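Local structure of cytochrome c, putative (Shewanella oneidensis, 1SP3) at residues D32-H38 with K189-S193; S69-R73 with W83-T87. The protein carries eight covalently bound c-type hemes and probably works as a respiratory oxidoreductase that reduces tetrathionate. One frame throughout, in Å; residues are numbered along the deposited sequence.

Contact 1 (D32-H38 with K189-S193); sequences DMMKTSH and KHQIS. With HEC (heme c), chain F.
A buried, water-bridged contact joins the turn between helix 15-34 and helix 37-40 to the tip of the small hairpin formed by strands 187-188 and 191-192. The segments run in the same direction, D32, M33 and T36 pairing with K189, H190 and Q191 (CA-CA 5.9, 5.2 and 6.4 Å). K189 and H190 are both left-handed (phi/psi 53/40 and 58/14), giving a two-residue turn of the I'/III' kind. In 32-38, T36 N donates to M33 O (2.8 Å), while T36 OG1 (chi1 p) donates to M33 O (2.9 Å) and, as N-cap of helix 37-40, accepts from H38 N (3.2 Å). This joint holds axial histidines of two c-type hemes: H38 NE2 lies 2.0 Å from FE of the heme shared with H143, and H190 ligates the heme shared with H102. S37 OG donates to propionate O1A of the H38-ligated heme (2.5 Å). Direct contacts are van der Waals: D32 CB to K189 O and T36 CG2 to H190 O, both 3.4 Å, M33 CG to H190 CD2 3.8 Å, and H38 CE1 to I192 CD1 3.6 Å. Waters bridge both imidazoles to the other segment. One accepts from H190 ND1 (3.0 Å) and donates to D32 OD2 (2.7 Å); another accepts from H38 ND1 (3.1 Å) and donates to H190 O (3.1 Å) and T36 OG1 (3.2 Å).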
ATOM      1  N   ASP A  32     -13.774   8.080 -17.496  1.00 31.92           N
ATOM      2  CA  ASP A  32     -14.068   7.989 -16.070  1.00 33.44           C
ATOM      3  C   ASP A  32     -12.876   7.451 -15.254  1.00 31.98           C
ATOM      4  O   ASP A  32     -12.588   7.934 -14.189  1.00 31.73           O
ATOM      5  CB  ASP A  32     -15.292   7.075 -15.820  1.00 34.43           C
ATOM      6  CG  ASP A  32     -16.614   7.696 -16.305  1.00 36.44           C
ATOM      7  OD1 ASP A  32     -16.715   8.972 -16.336  1.00 35.38           O
ATOM      8  OD2 ASP A  32     -17.580   6.943 -16.657  1.00 37.90           O
ATOM      9  N   MET A  33     -12.248   6.419 -15.744  1.00 30.25           N
ATOM     10  CA  MET A  33     -11.216   5.749 -15.001  1.00 31.71           C
ATOM     11  C   MET A  33     -10.032   6.718 -14.887  1.00 31.58           C
ATOM     12  O   MET A  33      -9.307   6.809 -13.841  1.00 28.43           O
ATOM     13  CB  MET A  33     -10.848   4.475 -15.746  1.00 32.45           C
ATOM     14  CG  MET A  33     -10.341   3.287 -14.848  1.00 40.84           C
ATOM     15  SD  MET A  33      -8.579   3.601 -14.415  1.00 53.40           S
ATOM     16  CE  MET A  33      -8.178   4.158 -16.120  1.00 34.47           C
ATOM     17  N   MET A  34      -9.837   7.466 -15.955  1.00 30.50           N
ATOM     18  CA  MET A  34      -8.644   8.313 -16.015  1.00 31.69           C
ATOM     19  C   MET A  34      -8.750   9.500 -15.049  1.00 32.24           C
ATOM     20  O   MET A  34      -7.737  10.164 -14.762  1.00 31.39           O
ATOM     21  CB  MET A  34      -8.396   8.802 -17.448  1.00 33.39           C
ATOM     22  CG  MET A  34      -7.963   7.689 -18.343  1.00 28.89           C
ATOM     23  SD  MET A  34      -8.153   8.254 -20.001  1.00 34.88           S
ATOM     24  CE  MET A  34      -6.501   8.918 -20.569  1.00 20.16           C
ATOM     25  N   LYS A  35      -9.949   9.736 -14.516  1.00 30.36           N
ATOM     26  CA  LYS A  35     -10.061  10.750 -13.510  1.00 31.20           C
ATOM     27  C   LYS A  35      -9.581  10.209 -12.161  1.00 30.61           C
ATOM     28  O   LYS A  35      -9.546  11.002 -11.227  1.00 32.42           O
ATOM     29  CB  LYS A  35     -11.483  11.261 -13.333  1.00 30.50           C
ATOM     30  CG  LYS A  35     -12.133  11.939 -14.570  1.00 34.19           C
ATOM     31  CD  LYS A  35     -13.581  12.359 -14.185  1.00 35.42           C
ATOM     32  CE  LYS A  35     -14.442  12.767 -15.391  1.00 40.03           C
ATOM     33  NZ  LYS A  35     -15.907  12.557 -15.042  1.00 45.97           N
ATOM     34  N   THR A  36      -9.253   8.916 -12.028  1.00 27.74           N
ATOM     35  CA  THR A  36      -9.042   8.425 -10.674  1.00 27.38           C
ATOM     36  C   THR A  36      -7.659   8.168 -10.322  1.00 26.80           C
ATOM     37  O   THR A  36      -6.811   8.118 -11.226  1.00 28.11           O
ATOM     38  CB  THR A  36      -9.780   7.146 -10.372  1.00 28.09           C
ATOM     39  OG1 THR A  36      -9.116   6.081 -11.043  1.00 24.14           O
ATOM     40  CG2 THR A  36     -11.286   7.192 -10.822  1.00 26.03           C
ATOM     41  N   SER A  37      -7.393   7.924  -9.018  1.00 26.84           N
ATOM     42  CA  SER A  37      -5.998   7.644  -8.626  1.00 26.69           C
ATOM     43  C   SER A  37      -5.417   6.363  -9.288  1.00 26.55           C
ATOM     44  O   SER A  37      -4.182   6.220  -9.413  1.00 27.05           O
ATOM     45  CB  SER A  37      -5.817   7.617  -7.122  1.00 26.39           C
ATOM     46  OG  SER A  37      -6.345   6.470  -6.651  1.00 27.31           O
ATOM     47  N   HIS A  38      -6.268   5.432  -9.709  1.00 25.67           N
ATOM     48  CA  HIS A  38      -5.702   4.215 -10.366  1.00 27.22           C
ATOM     49  C   HIS A  38      -4.968   4.562 -11.638  1.00 27.18           C
ATOM     50  O   HIS A  38      -4.155   3.834 -12.076  1.00 26.88           O
ATOM     51  CB  HIS A  38      -6.774   3.171 -10.636  1.00 25.15           C
ATOM     52  CG  HIS A  38      -6.918   2.217  -9.492  1.00 30.17           C
ATOM     53  ND1 HIS A  38      -7.975   2.272  -8.611  1.00 29.30           N
ATOM     54  CD2 HIS A  38      -6.064   1.284  -9.000  1.00 29.31           C
ATOM     55  CE1 HIS A  38      -7.792   1.363  -7.662  1.00 34.00           C
ATOM     56  NE2 HIS A  38      -6.638   0.755  -7.870  1.00 29.05           N
ATOM     57  N   LYS A 189     -18.849   4.394 -11.824  1.00 35.77           N
ATOM     58  CA  LYS A 189     -18.082   5.152 -12.824  1.00 37.27           C
ATOM     59  C   LYS A 189     -16.560   4.953 -12.621  1.00 35.46           C
ATOM     60  O   LYS A 189     -15.774   5.912 -12.712  1.00 37.35           O
ATOM     61  CB  LYS A 189     -18.464   6.646 -12.764  1.00 38.47           C
ATOM     62  CG  LYS A 189     -19.897   6.950 -13.331  1.00 45.76           C
ATOM     63  CD  LYS A 189     -20.149   8.495 -13.447  1.00 52.08           C
ATOM     64  CE  LYS A 189     -21.654   8.870 -13.475  1.00 56.77           C
ATOM     65  NZ  LYS A 189     -22.425   8.080 -14.549  1.00 60.27           N
ATOM     66  N   HIS A 190     -16.158   3.728 -12.313  1.00 32.18           N
ATOM     67  CA  HIS A 190     -14.781   3.388 -12.102  1.00 30.48           C
ATOM     68  C   HIS A 190     -14.122   4.173 -11.027  1.00 31.45           C
ATOM     69  O   HIS A 190     -12.917   4.184 -10.993  1.00 29.58           O
ATOM     70  CB  HIS A 190     -13.985   3.595 -13.373  1.00 29.37           C
ATOM     71  CG  HIS A 190     -14.129   2.446 -14.270  1.00 25.95           C
ATOM     72  ND1 HIS A 190     -15.156   2.351 -15.159  1.00 24.30           N
ATOM     73  CD2 HIS A 190     -13.486   1.261 -14.292  1.00 23.79           C
ATOM     74  CE1 HIS A 190     -15.085   1.183 -15.783  1.00 29.15           C
ATOM     75  NE2 HIS A 190     -14.076   0.495 -15.260  1.00 27.36           N
ATOM     76  N   GLN A 191     -14.901   4.881 -10.201  1.00 31.39           N
ATOM     77  CA  GLN A 191     -14.359   5.326  -8.870  1.00 33.03           C
ATOM     78  C   GLN A 191     -14.576   4.230  -7.812  1.00 31.03           C
ATOM     79  O   GLN A 191     -15.679   3.949  -7.372  1.00 33.11           O
ATOM     80  CB  GLN A 191     -14.858   6.685  -8.407  1.00 31.59           C
ATOM     81  CG  GLN A 191     -14.047   7.165  -7.101  1.00 39.51           C
ATOM     82  CD  GLN A 191     -12.482   7.251  -7.199  1.00 44.43           C
ATOM     83  OE1 GLN A 191     -11.960   8.283  -7.663  1.00 46.49           O
ATOM     84  NE2 GLN A 191     -11.729   6.184  -6.718  1.00 42.16           N
ATOM     85  N   ILE A 192     -13.502   3.567  -7.484  1.00 29.72           N
ATOM     86  CA  ILE A 192     -13.491   2.502  -6.527  1.00 27.32           C
ATOM     87  C   ILE A 192     -13.411   3.142  -5.173  1.00 28.13           C
ATOM     88  O   ILE A 192     -12.469   3.870  -4.862  1.00 26.17           O
ATOM     89  CB  ILE A 192     -12.279   1.622  -6.806  1.00 27.55           C
ATOM     90  CG1 ILE A 192     -12.395   0.944  -8.165  1.00 26.29           C
ATOM     91  CG2 ILE A 192     -12.088   0.505  -5.724  1.00 28.94           C
ATOM     92  CD1 ILE A 192     -11.124   0.289  -8.580  1.00 25.73           C
ATOM     93  N   SER A 193     -14.410   2.878  -4.341  1.00 28.59           N
ATOM     94  CA  SER A 193     -14.477   3.577  -3.102  1.00 29.92           C
ATOM     95  C   SER A 193     -13.507   2.975  -2.069  1.00 29.67           C
ATOM     96  O   SER A 193     -12.813   2.005  -2.333  1.00 30.92           O
ATOM     97  CB  SER A 193     -15.939   3.656  -2.636  1.00 30.95           C
ATOM     98  OG  SER A 193     -16.272   2.393  -2.142  1.00 33.88           O
TER
HETATM   99 FE   HEC F 804      -5.897  -0.590  -6.587  1.00 30.63          FE
HETATM  100  CHA HEC F 804      -5.006   2.093  -4.725  1.00 23.67           C
HETATM  101  CHB HEC F 804      -8.702  -0.921  -4.666  1.00 22.73           C
HETATM  102  CHC HEC F 804      -7.083  -2.890  -8.782  1.00 23.03           C
HETATM  103  CHD HEC F 804      -2.894  -0.419  -8.209  1.00 22.88           C
HETATM  104  NA  HEC F 804      -6.696   0.385  -5.003  1.00 24.64           N
HETATM  105  C1A HEC F 804      -6.146   1.428  -4.352  1.00 24.14           C
HETATM  106  C2A HEC F 804      -7.011   1.877  -3.299  1.00 24.54           C
HETATM  107  C3A HEC F 804      -8.067   1.064  -3.293  1.00 25.49           C
HETATM  108  C4A HEC F 804      -7.879   0.105  -4.345  1.00 23.37           C
HETATM  109  CMA HEC F 804      -9.224   1.095  -2.254  1.00 22.63           C
HETATM  110  CAA HEC F 804      -6.660   3.071  -2.295  1.00 29.01           C
HETATM  111  CBA HEC F 804      -7.317   4.402  -2.664  1.00 29.08           C
HETATM  112  CGA HEC F 804      -6.340   5.251  -3.451  1.00 34.79           C
HETATM  113  O1A HEC F 804      -6.793   6.169  -4.203  1.00 34.64           O
HETATM  114  O2A HEC F 804      -5.099   5.077  -3.254  1.00 33.78           O
HETATM  115  NB  HEC F 804      -7.586  -1.705  -6.679  1.00 23.29           N
HETATM  116  C1B HEC F 804      -8.613  -1.691  -5.805  1.00 21.13           C
HETATM  117  C2B HEC F 804      -9.561  -2.717  -6.175  1.00 23.10           C
HETATM  118  C3B HEC F 804      -9.113  -3.297  -7.285  1.00 24.66           C
HETATM  119  C4B HEC F 804      -7.871  -2.635  -7.643  1.00 23.45           C
HETATM  120  CMB HEC F 804     -10.810  -2.950  -5.283  1.00 20.14           C
HETATM  121  CAB HEC F 804      -9.816  -4.336  -8.219  1.00 27.95           C
HETATM  122  CBB HEC F 804     -11.074  -3.954  -8.669  1.00 24.86           C
HETATM  123  NC  HEC F 804      -5.166  -1.483  -8.167  1.00 25.35           N
HETATM  124  C1C HEC F 804      -5.813  -2.430  -8.978  1.00 23.93           C
HETATM  125  C2C HEC F 804      -4.868  -2.901  -9.941  1.00 22.33           C
HETATM  126  C3C HEC F 804      -3.750  -2.190  -9.793  1.00 22.35           C
HETATM  127  C4C HEC F 804      -3.874  -1.285  -8.680  1.00 25.62           C
HETATM  128  CMC HEC F 804      -5.096  -4.035 -10.976  1.00 20.15           C
HETATM  129  CAC HEC F 804      -2.518  -2.388 -10.671  1.00 23.42           C
HETATM  130  CBC HEC F 804      -2.613  -2.157 -12.048  1.00 21.33           C
HETATM  131  ND  HEC F 804      -4.183   0.571  -6.434  1.00 26.27           N
HETATM  132  C1D HEC F 804      -3.048   0.509  -7.229  1.00 23.94           C
HETATM  133  C2D HEC F 804      -2.143   1.576  -6.924  1.00 24.60           C
HETATM  134  C3D HEC F 804      -2.848   2.385  -5.897  1.00 27.81           C
HETATM  135  C4D HEC F 804      -4.099   1.689  -5.646  1.00 28.56           C
HETATM  136  CMD HEC F 804      -0.742   1.955  -7.484  1.00 30.09           C
HETATM  137  CAD HEC F 804      -2.347   3.689  -5.211  1.00 28.39           C
HETATM  138  CBD HEC F 804      -2.976   4.751  -6.090  1.00 24.31           C
HETATM  139  CGD HEC F 804      -2.521   6.128  -5.622  1.00 31.45           C
HETATM  140  O1D HEC F 804      -3.113   6.603  -4.622  1.00 34.41           O
HETATM  141  O2D HEC F 804      -1.586   6.775  -6.197  1.00 28.07           O
HETATM  142  O   HOH W   1     -17.347   4.296 -15.989  1.00 35.98           O
HETATM  143  O   HOH W   2     -14.449   8.675 -12.447  1.00 38.30           O
HETATM  144  O   HOH W   3     -10.508   3.950  -9.074  1.00 36.36           O
HETATM  145  O   HOH W   4      -9.201   8.809  -7.171  1.00 28.96           O
HETATM  146  O   HOH W   5      -8.657   5.245  -7.345  1.00 36.47           O

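Contact 2 (S69-R73 with W83-T87); sequences SNEPR and WKDNT
The loop that follows the heme-binding CXXCH motif beginning at C74 folds back here onto the start of the short helix 71-74, which leads into that motif. N70 is at the N-cap position without a side-chain capping bond; R73 N donates to N70 O (3.1 Å), and E71 and P72 form the first turn. Facing them, 83-87 has no regular structure. E71 and K84 are the nearest pair (CA-CA 4.9 Å), and no direct hydrogen bond crosses. Instead K84 O sits against E71 CB (3.4 Å) and P72 CD (3.5 Å), with P72 CG 4.0 Å from K84 CB. The bent E71 side chain (chi1 m, chi2 97°) puts CG 3.9 Å from W83 NE1 and OE2 3.4 Å from D85 CA, while OE1 takes a weak 2.8 Å bond from S69 N. W83 (chi1 t, chi2 2°) turns its indole among F88, F90, W41 and H78. D85 OD1 accepts from T87 N (2.8 Å), an Asx turn, and also from T87 OG1 (2.5 Å). T75 OG1 hydrogen-bonds to both E71 O and W83 O, tying the loop to the helix that carries C74, a cysteine covalently attached to heme in the CXXCH pattern of c-type cytochromes.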
ATOM      1  N   SER A  69      12.727   7.819 -11.939  1.00 34.48           N
ATOM      2  CA  SER A  69      13.885   7.176 -12.503  1.00 33.85           C
ATOM      3  C   SER A  69      13.781   5.657 -12.446  1.00 34.65           C
ATOM      4  O   SER A  69      14.632   4.953 -13.012  1.00 37.01           O
ATOM      5  CB  SER A  69      15.186   7.732 -11.855  1.00 34.22           C
ATOM      6  OG  SER A  69      15.301   7.249 -10.530  1.00 33.86           O
ATOM      7  N   ASN A  70      12.746   5.127 -11.780  1.00 32.86           N
ATOM      8  CA  ASN A  70      12.564   3.673 -11.729  1.00 32.87           C
ATOM      9  C   ASN A  70      11.293   3.208 -12.404  1.00 33.70           C
ATOM     10  O   ASN A  70      10.985   2.007 -12.306  1.00 33.69           O
ATOM     11  CB  ASN A  70      12.558   3.136 -10.262  1.00 30.80           C
ATOM     12  CG  ASN A  70      13.727   3.637  -9.514  1.00 31.95           C
ATOM     13  OD1 ASN A  70      14.826   3.403  -9.976  1.00 30.15           O
ATOM     14  ND2 ASN A  70      13.518   4.506  -8.479  1.00 26.08           N
ATOM     15  N   GLU A  71      10.604   4.122 -13.102  1.00 33.38           N
ATOM     16  CA  GLU A  71       9.254   3.845 -13.534  1.00 34.59           C
ATOM     17  C   GLU A  71       9.013   2.463 -14.208  1.00 35.17           C
ATOM     18  O   GLU A  71       7.985   1.848 -13.912  1.00 35.57           O
ATOM     19  CB  GLU A  71       8.670   5.015 -14.334  1.00 33.79           C
ATOM     20  CG  GLU A  71       8.523   6.264 -13.476  1.00 37.28           C
ATOM     21  CD  GLU A  71       9.707   7.237 -13.651  1.00 43.66           C
ATOM     22  OE1 GLU A  71      10.883   6.812 -13.730  1.00 41.43           O
ATOM     23  OE2 GLU A  71       9.445   8.441 -13.733  1.00 47.77           O
ATOM     24  N   PRO A  72       9.880   2.001 -15.128  1.00 36.07           N
ATOM     25  CA  PRO A  72       9.634   0.725 -15.838  1.00 36.37           C
ATOM     26  C   PRO A  72       9.458  -0.513 -14.974  1.00 37.65           C
ATOM     27  O   PRO A  72       8.737  -1.466 -15.381  1.00 38.40           O
ATOM     28  CB  PRO A  72      10.884   0.544 -16.736  1.00 36.78           C
ATOM     29  CG  PRO A  72      11.381   1.905 -16.992  1.00 36.71           C
ATOM     30  CD  PRO A  72      11.069   2.708 -15.677  1.00 35.77           C
ATOM     31  N   ARG A  73      10.122  -0.539 -13.830  1.00 37.73           N
ATOM     32  CA  ARG A  73       9.877  -1.552 -12.853  1.00 39.53           C
ATOM     33  C   ARG A  73       8.562  -1.234 -12.081  1.00 38.80           C
ATOM     34  O   ARG A  73       7.865  -2.137 -11.741  1.00 41.67           O
ATOM     35  CB  ARG A  73      11.085  -1.783 -11.888  1.00 40.89           C
ATOM     36  CG  ARG A  73      11.304  -3.298 -11.481  1.00 48.31           C
ATOM     37  CD  ARG A  73      11.773  -3.540  -9.955  1.00 63.24           C
ATOM     38  NE  ARG A  73      11.679  -4.945  -9.446  1.00 70.77           N
ATOM     39  CZ  ARG A  73      11.834  -5.324  -8.146  1.00 73.37           C
ATOM     40  NH1 ARG A  73      11.744  -6.603  -7.804  1.00 75.17           N
ATOM     41  NH2 ARG A  73      12.070  -4.440  -7.181  1.00 73.60           N
ATOM     42  N   TRP A  83       4.139   4.007 -19.103  1.00 32.39           N
ATOM     43  CA  TRP A  83       4.628   5.031 -18.182  1.00 32.94           C
ATOM     44  C   TRP A  83       6.053   4.605 -17.746  1.00 33.92           C
ATOM     45  O   TRP A  83       6.239   3.733 -16.894  1.00 33.20           O
ATOM     46  CB  TRP A  83       3.668   5.247 -17.000  1.00 32.88           C
ATOM     47  CG  TRP A  83       4.117   6.278 -16.003  1.00 31.09           C
ATOM     48  CD1 TRP A  83       5.258   7.044 -16.073  1.00 29.89           C
ATOM     49  CD2 TRP A  83       3.445   6.687 -14.837  1.00 26.61           C
ATOM     50  NE1 TRP A  83       5.343   7.882 -14.998  1.00 26.55           N
ATOM     51  CE2 TRP A  83       4.258   7.667 -14.204  1.00 30.00           C
ATOM     52  CE3 TRP A  83       2.300   6.266 -14.193  1.00 24.06           C
ATOM     53  CZ2 TRP A  83       3.919   8.248 -13.000  1.00 24.99           C
ATOM     54  CZ3 TRP A  83       1.945   6.868 -13.027  1.00 24.17           C
ATOM     55  CH2 TRP A  83       2.752   7.806 -12.408  1.00 24.21           C
ATOM     56  N   LYS A  84       7.043   5.176 -18.420  1.00 35.73           N
ATOM     57  CA  LYS A  84       8.462   4.803 -18.223  1.00 37.61           C
ATOM     58  C   LYS A  84       9.290   5.981 -17.721  1.00 37.69           C
ATOM     59  O   LYS A  84      10.383   5.782 -17.226  1.00 39.30           O
ATOM     60  CB  LYS A  84       9.087   4.147 -19.445  1.00 38.12           C
ATOM     61  CG  LYS A  84       9.117   5.026 -20.631  1.00 43.67           C
ATOM     62  CD  LYS A  84       9.885   4.411 -21.830  1.00 53.70           C
ATOM     63  CE  LYS A  84       9.675   5.302 -23.111  1.00 59.16           C
ATOM     64  NZ  LYS A  84      10.806   5.321 -24.166  1.00 62.10           N
ATOM     65  N   ASP A  85       8.761   7.205 -17.799  1.00 36.93           N
ATOM     66  CA  ASP A  85       9.444   8.287 -17.170  1.00 37.08           C
ATOM     67  C   ASP A  85       8.451   9.388 -17.055  1.00 36.71           C
ATOM     68  O   ASP A  85       7.234   9.176 -17.196  1.00 36.73           O
ATOM     69  CB  ASP A  85      10.608   8.742 -18.041  1.00 36.93           C
ATOM     70  CG  ASP A  85      10.201   8.865 -19.510  1.00 41.60           C
ATOM     71  OD1 ASP A  85       9.130   9.483 -19.821  1.00 38.35           O
ATOM     72  OD2 ASP A  85      10.875   8.315 -20.398  1.00 42.02           O
ATOM     73  N   ASN A  86       8.988  10.576 -16.877  1.00 35.87           N
ATOM     74  CA  ASN A  86       8.168  11.757 -16.741  1.00 37.09           C
ATOM     75  C   ASN A  86       7.463  12.343 -17.987  1.00 35.29           C
ATOM     76  O   ASN A  86       6.673  13.282 -17.846  1.00 34.82           O
ATOM     77  CB  ASN A  86       8.963  12.855 -16.004  1.00 40.13           C
ATOM     78  CG  ASN A  86       9.817  13.703 -16.960  1.00 44.86           C
ATOM     79  OD1 ASN A  86      10.912  13.291 -17.340  1.00 52.43           O
ATOM     80  ND2 ASN A  86       9.306  14.916 -17.335  1.00 49.44           N
ATOM     81  N   THR A  87       7.668  11.791 -19.171  1.00 33.39           N
ATOM     82  CA  THR A  87       6.998  12.323 -20.362  1.00 33.66           C
ATOM     83  C   THR A  87       5.602  11.649 -20.627  1.00 34.44           C
ATOM     84  O   THR A  87       4.971  11.983 -21.632  1.00 35.38           O
ATOM     85  CB  THR A  87       7.880  12.073 -21.579  1.00 32.45           C
ATOM     86  OG1 THR A  87       8.010  10.637 -21.764  1.00 36.79           O
ATOM     87  CG2 THR A  87       9.277  12.467 -21.255  1.00 34.45           C
TER

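Contact 2 is nested within the loop that contact 1 closes: the chain passes from H38 through both halves of 69-73/83-87 before returning at K189. The centres are 21 Å apart, and the nearest atoms, about 7 Å apart, do not touch. Their common ground is the heme chain. Contact 1 spans two neighbouring hemes, with the axial nitrogens H38 NE2 and H190 NE2 only 10.5 Å apart, whereas contact 2 borders a third, whose pocket includes R73. K56 links the two regions: its N hydrogen-bonds to the heme ligated by H38, it is bonded to the third heme, and its side chain lies about 7 Å from that of W83.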